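Local coordinates for protein purine nucleoside phosphorylase (Schistosoma mansoni, PDB 5KO5) that catalyses the reversible phosphorolysis of purine nucleosides such as inosine and guanosine to the free base and ribose 1-phosphate, and here holds cytosine in its pocket, at residues R124-G129 / C216-M221; N253-S256 / E260-L263; D206-L211 / N245-D250. All blocks are in the same frame, centred on the assembly; numbering follows the deposited sequence. Where two conformers were deposited one is given.

Interaction 1 of 3, residues R124-G129 / C216-M221; sequences RKLKSG and CDVVGM. With CYT (6-aminopyrimidin-2(1H)-one), chain B.
Apolar contact joins the two segments through one branch of Leu126. Its CD1 lies 3.7 Å from CG1 of Val218, and the two side chains cross at about a right angle, so that single methyls meet rather than whole branches. The first torsion sets CG of Leu126 (chi1 -63°) and CG1 of Val218 (chi1 -50°) beside the backbone N and anti to the carbonyl carbon, and the extended second torsion of Leu126 (176°) carries CD1 to the strand. Val132 of strand 131-139 touches both side chains, so this meeting is part of a larger buried cluster.

A second, closer approach is carbon to oxygen: the same CD1 is 3.2 Å from the backbone O of Asp217. No hydrogen bond links the segments; the Asp217 carboxylate is used elsewhere, with OD2 accepting from Val193 N and OD1 from Asn123 ND2.

Ligand contacts come from the far end of 216-221. Gly220 CA stands 3.4 Å from O2 of cytosine, and Met221 CE reaches the same oxygen at 3.5 Å, while Phe161 of the second subunit packs on Met221. The segment thus runs from a packed loop-strand junction in the central mixed sheet of the phosphorylase superfamily fold into the base-binding pocket.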
# COMPACT_ATOMS: atom_id res chain seq x y z
N ARG A 124 4.15 21.51 13.47
CA ARG A 124 5.17 22.19 14.26
C ARG A 124 4.70 22.58 15.64
O ARG A 124 5.53 22.80 16.52
CB ARG A 124 5.65 23.45 13.52
CG ARG A 124 7.17 23.60 13.50
CD ARG A 124 7.87 22.61 12.60
NE ARG A 124 7.02 21.53 12.10
CZ ARG A 124 6.29 21.59 11.00
NH1 ARG A 124 6.32 22.66 10.21
NH2 ARG A 124 5.53 20.55 10.70
N LYS A 125 3.39 22.70 15.85
CA LYS A 125 2.90 23.12 17.16
C LYS A 125 3.02 22.03 18.21
O LYS A 125 2.81 22.30 19.39
CB LYS A 125 1.45 23.59 17.04
CG LYS A 125 1.27 24.83 16.20
CD LYS A 125 -0.20 25.15 16.05
CE LYS A 125 -0.43 26.45 15.31
NZ LYS A 125 -1.87 26.79 15.23
N LEU A 126 3.37 20.81 17.81
CA LEU A 126 3.29 19.65 18.69
C LEU A 126 4.64 19.36 19.35
O LEU A 126 5.66 19.23 18.67
CB LEU A 126 2.82 18.42 17.90
CG LEU A 126 1.42 18.54 17.31
CD1 LEU A 126 1.06 17.32 16.45
CD2 LEU A 126 0.38 18.76 18.41
N LYS A 127 4.62 19.26 20.68
CA LYS A 127 5.78 18.93 21.49
C LYS A 127 5.60 17.54 22.10
O LYS A 127 4.47 17.06 22.28
CB LYS A 127 5.92 19.88 22.68
CG LYS A 127 6.16 21.33 22.37
CD LYS A 127 6.36 22.06 23.69
CE LYS A 127 6.27 23.57 23.53
NZ LYS A 127 4.94 23.99 23.02
N SER A 128 6.72 16.92 22.44
CA SER A 128 6.68 15.68 23.20
C SER A 128 5.84 15.86 24.45
O SER A 128 6.00 16.85 25.18
CB SER A 128 8.11 15.29 23.58
OG SER A 128 8.15 14.07 24.29
N GLY A 129 4.94 14.92 24.71
CA GLY A 129 4.05 15.00 25.84
C GLY A 129 2.71 15.66 25.57
O GLY A 129 1.86 15.68 26.47
N CYS A 216 -0.79 16.25 7.21
CA CYS A 216 -0.84 15.37 8.37
C CYS A 216 -0.26 16.05 9.61
O CYS A 216 0.79 16.69 9.55
CB CYS A 216 -0.05 14.10 8.11
SG CYS A 216 -0.59 13.14 6.69
N ASP A 217 -0.93 15.86 10.74
CA ASP A 217 -0.46 16.42 12.00
C ASP A 217 0.32 15.43 12.85
O ASP A 217 1.23 15.85 13.56
CB ASP A 217 -1.65 16.96 12.81
CG ASP A 217 -2.38 18.06 12.06
OD1 ASP A 217 -1.75 19.11 11.82
OD2 ASP A 217 -3.55 17.89 11.68
N VAL A 218 -0.04 14.14 12.82
CA VAL A 218 0.61 13.10 13.61
C VAL A 218 0.70 11.85 12.74
O VAL A 218 -0.03 11.70 11.76
CB VAL A 218 -0.11 12.78 14.94
CG1 VAL A 218 -0.40 14.05 15.73
CG2 VAL A 218 -1.39 12.03 14.70
N VAL A 219 1.63 10.96 13.09
CA VAL A 219 1.79 9.69 12.37
C VAL A 219 1.96 8.56 13.37
O VAL A 219 2.65 8.71 14.40
CB VAL A 219 2.95 9.76 11.35
CG1 VAL A 219 4.29 10.05 12.03
CG2 VAL A 219 3.04 8.47 10.53
N GLY A 220 1.33 7.42 13.10
CA GLY A 220 1.53 6.26 13.96
C GLY A 220 1.11 5.01 13.23
O GLY A 220 0.70 5.05 12.07
N MET A 221 1.20 3.89 13.95
CA MET A 221 1.11 2.56 13.34
C MET A 221 -0.13 1.78 13.78
O MET A 221 -0.16 0.55 13.67
CB MET A 221 2.37 1.74 13.65
CG MET A 221 3.67 2.42 13.30
SD MET A 221 5.06 1.41 13.84
CE MET A 221 6.39 2.59 13.61
N3 CYT B . 6.06 7.14 15.48
C4 CYT B . 6.60 7.81 16.50
N1 CYT B . 4.82 5.83 17.02
C2 CYT B . 5.18 6.13 15.71
O2 CYT B . 4.71 5.47 14.78
N4 CYT B . 7.47 8.78 16.21
C5 CYT B . 6.23 7.52 17.85
C6 CYT B . 5.36 6.53 18.06

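Interaction 2 of 3, residues N253-S256 / E260-L263; sequences NDVS and EKVL
Lys261 reaches back from the first turn of helix 259-283 to the loop 253-256, which leaves helix 247-252 through a Schellman motif: Asp254, with positive phi, is its C-prime residue, and Val255 N bonds to Asp250 O. Along the helix, Glu260 comes first and turns to its own helix start, where OE2 accepts from Asn258 ND2. Lys261 follows and makes the whole contact. Its CB points toward the loop, and a bend at chi3 (-78°) in an otherwise extended chain takes the ammonium group to the backbone of Ser256. Apart from the ammonium's hydrogen bond to the loop, the touch is light: CG1 of Val255 lies 3.7 Å from Lys261 NZ, the two side chains crossing obliquely, and Ser256 OG is also 3.7 Å from NZ. Val262, next in sequence, touches the cytosine instead, so neighbouring helix residues serve the loop and the pocket. On the loop side the second subunit is close: Arg170 of that subunit forms a salt bridge with Asp254, and its Asp163 packs on Ser256. The one hydrogen bond across the segments runs from Lys261 NZ to Ser256 O, 2.8 Å long, with a C=O...N angle of 144° and the donor tilted 32° from the carbonyl plane.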
# COMPACT_ATOMS: atom_id res chain seq x y z
N ASN A 253 17.35 18.13 13.49
CA ASN A 253 18.42 18.09 14.46
C ASN A 253 19.17 16.76 14.48
O ASN A 253 19.97 16.53 15.39
CB ASN A 253 17.88 18.40 15.85
CG ASN A 253 17.45 19.84 16.00
OD1 ASN A 253 18.23 20.77 15.77
ND2 ASN A 253 16.21 20.04 16.46
N ASP A 254 18.92 15.88 13.51
CA ASP A 254 19.58 14.57 13.45
C ASP A 254 19.42 13.78 14.75
O ASP A 254 20.37 13.19 15.26
CB ASP A 254 21.06 14.69 13.07
CG ASP A 254 21.26 15.18 11.65
OD1 ASP A 254 20.50 14.75 10.76
OD2 ASP A 254 22.19 15.99 11.43
N VAL A 255 18.20 13.79 15.30
CA VAL A 255 17.88 13.09 16.54
C VAL A 255 17.07 11.84 16.21
O VAL A 255 16.09 11.91 15.45
CB VAL A 255 17.13 14.00 17.53
CG1 VAL A 255 16.55 13.19 18.69
CG2 VAL A 255 18.06 15.08 18.05
N SER A 256 17.44 10.72 16.80
CA SER A 256 16.81 9.44 16.50
C SER A 256 15.47 9.31 17.20
O SER A 256 15.21 9.94 18.23
CB SER A 256 17.71 8.30 16.98
OG SER A 256 17.85 8.35 18.39
N GLU A 260 12.28 3.10 23.41
CA GLU A 260 12.52 3.38 24.82
C GLU A 260 12.19 4.83 25.15
O GLU A 260 11.61 5.12 26.21
CB GLU A 260 13.96 3.04 25.22
CG GLU A 260 14.35 1.57 25.07
CD GLU A 260 14.79 1.22 23.66
OE1 GLU A 260 13.95 0.78 22.85
OE2 GLU A 260 15.99 1.40 23.35
N LYS A 261 12.56 5.76 24.27
CA LYS A 261 12.19 7.16 24.49
C LYS A 261 10.69 7.34 24.40
O LYS A 261 10.10 8.09 25.18
CB LYS A 261 12.92 8.06 23.49
CG LYS A 261 14.41 8.14 23.73
CD LYS A 261 15.05 9.35 23.07
CE LYS A 261 15.25 9.14 21.58
NZ LYS A 261 15.94 10.31 20.95
N VAL A 262 10.05 6.63 23.47
CA VAL A 262 8.60 6.69 23.35
C VAL A 262 7.95 6.24 24.65
O VAL A 262 7.07 6.92 25.19
CB VAL A 262 8.12 5.84 22.16
CG1 VAL A 262 6.60 5.68 22.17
CG2 VAL A 262 8.59 6.47 20.84
N LEU A 263 8.38 5.09 25.18
CA LEU A 263 7.78 4.56 26.39
C LEU A 263 8.02 5.46 27.59
O LEU A 263 7.20 5.49 28.51
CB LEU A 263 8.30 3.15 26.67
CG LEU A 263 7.78 2.06 25.73
CD1 LEU A 263 8.38 0.71 26.11
CD2 LEU A 263 6.26 2.01 25.77

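Interaction 3 of 3, residues D206-L211 / N245-D250; sequences DESNML and NNSILD. With CYT (6-aminopyrimidin-2(1H)-one), chain B.
A first torsion of -70° and a second of -64° bring CD1 of Ile248 against helix 205-213, while chi1 of -65° sets Ser208 OG beside its own backbone N, close to Ser247. This is helix-to-helix packing at the end of strand 236-246, where Asn246 is the N-cap of helix 247-252: its OD1 accepts from Leu249 N in a nearly straight bond. CD1 of Ile248 rests on the backbone of the opposing helix, 3.5 Å from Ser208 O, and lies 3.9 Å from Ser208 CB. The Asn209 side chain crosses that of Ile248 at about a right angle. Beside it, Ser208 OG comes within 3.5 Å of Ser247 CB; the hydroxyl of Ser247 is itself bonded to Glu203 OE2, which also binds the cytosine.

Asn245 links this junction to the ligand. Its amide nitrogen donates to both Ser247 OG and Asp250 OD2, the latter met on the anti side of the carboxylate but tilted out of its plane. Two bonds from ND2 fix the rotation of the amide and present OD1 to cytosine N4, which donates to it at 2.9 Å. A water bridges the two segments, donating to Asn209 OD1 at 3.0 Å and to Ile248 O at 2.9 Å.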
# COMPACT_ATOMS: atom_id res chain seq x y z
N ASP A 206 12.35 11.62 5.57
CA ASP A 206 11.73 12.11 4.35
C ASP A 206 10.26 11.75 4.25
O ASP A 206 9.49 12.51 3.65
CB ASP A 206 12.54 11.65 3.15
CG ASP A 206 13.92 12.23 3.18
OD1 ASP A 206 14.02 13.46 3.00
OD2 ASP A 206 14.88 11.48 3.42
N GLU A 207 9.85 10.62 4.84
CA GLU A 207 8.42 10.36 4.98
C GLU A 207 7.76 11.41 5.87
O GLU A 207 6.67 11.91 5.54
CB GLU A 207 8.19 8.95 5.53
CG GLU A 207 8.57 7.89 4.49
CD GLU A 207 8.86 6.53 5.08
OE1 GLU A 207 8.73 6.34 6.31
OE2 GLU A 207 9.24 5.64 4.30
N SER A 208 8.41 11.77 6.98
CA SER A 208 7.85 12.82 7.83
C SER A 208 7.70 14.12 7.06
O SER A 208 6.67 14.80 7.17
CB SER A 208 8.75 13.03 9.04
OG SER A 208 8.73 11.87 9.85
N ASN A 209 8.71 14.49 6.27
CA ASN A 209 8.63 15.73 5.50
C ASN A 209 7.50 15.68 4.48
O ASN A 209 6.81 16.67 4.25
CB ASN A 209 9.97 16.04 4.84
CG ASN A 209 10.71 17.13 5.56
OD1 ASN A 209 11.59 16.87 6.39
ND2 ASN A 209 10.34 18.38 5.29
N MET A 210 7.29 14.51 3.87
CA MET A 210 6.16 14.36 2.96
C MET A 210 4.84 14.54 3.70
O MET A 210 3.94 15.24 3.22
CB MET A 210 6.21 12.98 2.31
CG MET A 210 5.02 12.73 1.41
SD MET A 210 5.01 11.07 0.72
CE MET A 210 4.65 10.11 2.16
N LEU A 211 4.72 13.94 4.89
CA LEU A 211 3.47 14.04 5.65
C LEU A 211 3.17 15.48 6.03
O LEU A 211 2.01 15.90 6.06
CB LEU A 211 3.56 13.18 6.91
CG LEU A 211 3.69 11.69 6.62
CD1 LEU A 211 3.76 10.90 7.92
CD2 LEU A 211 2.53 11.20 5.74
N ASN A 245 7.36 12.52 20.29
CA ASN A 245 8.47 13.31 19.77
C ASN A 245 7.91 14.09 18.60
O ASN A 245 6.87 13.73 18.05
CB ASN A 245 9.59 12.40 19.27
CG ASN A 245 9.18 11.60 18.05
OD1 ASN A 245 8.30 10.74 18.13
ND2 ASN A 245 9.79 11.90 16.90
N ASN A 246 8.60 15.15 18.21
CA ASN A 246 8.28 15.83 16.96
C ASN A 246 9.27 15.36 15.91
O ASN A 246 10.46 15.69 15.97
CB ASN A 246 8.30 17.35 17.10
CG ASN A 246 7.75 18.01 15.87
OD1 ASN A 246 8.35 17.92 14.81
ND2 ASN A 246 6.56 18.61 15.99
N SER A 247 8.77 14.58 14.95
CA SER A 247 9.67 13.95 13.99
C SER A 247 10.26 14.95 13.02
O SER A 247 11.35 14.71 12.49
CB SER A 247 8.94 12.83 13.25
OG SER A 247 8.46 11.87 14.18
N ILE A 248 9.57 16.05 12.75
CA ILE A 248 10.12 17.07 11.86
C ILE A 248 11.29 17.77 12.53
O ILE A 248 12.36 17.94 11.94
CB ILE A 248 9.03 18.07 11.44
CG1 ILE A 248 8.01 17.41 10.50
CG2 ILE A 248 9.65 19.33 10.81
CD1 ILE A 248 8.58 16.96 9.17
N LEU A 249 11.11 18.16 13.80
CA LEU A 249 12.19 18.76 14.56
C LEU A 249 13.35 17.79 14.72
O LEU A 249 14.52 18.17 14.56
CB LEU A 249 11.64 19.18 15.93
CG LEU A 249 12.27 20.34 16.69
CD1 LEU A 249 12.42 21.54 15.77
CD2 LEU A 249 11.38 20.68 17.87
N ASP A 250 13.06 16.51 15.00
CA ASP A 250 14.14 15.55 15.18
C ASP A 250 14.94 15.37 13.90
O ASP A 250 16.17 15.25 13.94
CB ASP A 250 13.60 14.20 15.65
CG ASP A 250 13.01 14.25 17.05
OD1 ASP A 250 13.32 15.20 17.81
OD2 ASP A 250 12.25 13.31 17.39
N3 CYT B . 6.06 7.14 15.48
C4 CYT B . 6.60 7.81 16.50
N1 CYT B . 4.82 5.83 17.02
C2 CYT B . 5.18 6.13 15.71
O2 CYT B . 4.71 5.47 14.78
N4 CYT B . 7.47 8.78 16.21
C5 CYT B . 6.23 7.52 17.85
C6 CYT B . 5.36 6.53 18.06
O HOH W 1 12.51 18.01 9.00

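Interactions 1 and 3 lie with centres about 9 Å apart and touch directly: Leu126 O probably accepts a hydrogen bond from Asn246 ND2, and Val219 packs on Leu211. Their segments alternate along the chain, and helix 205-213 leads into strand 218-220, which shares the mixed sheet with strand 236-246. Interaction 2 comes later in sequence, its centre about 12 Å from that of interaction 3, and the chain joins the two as helix 247-252 leads through the loop into helix 259-283; from interaction 1 it stays about 6 Å away at the nearest atoms. All three contribute residues to the cytosine pocket, and all approach the second subunit, so base site and subunit interface are built from the same region.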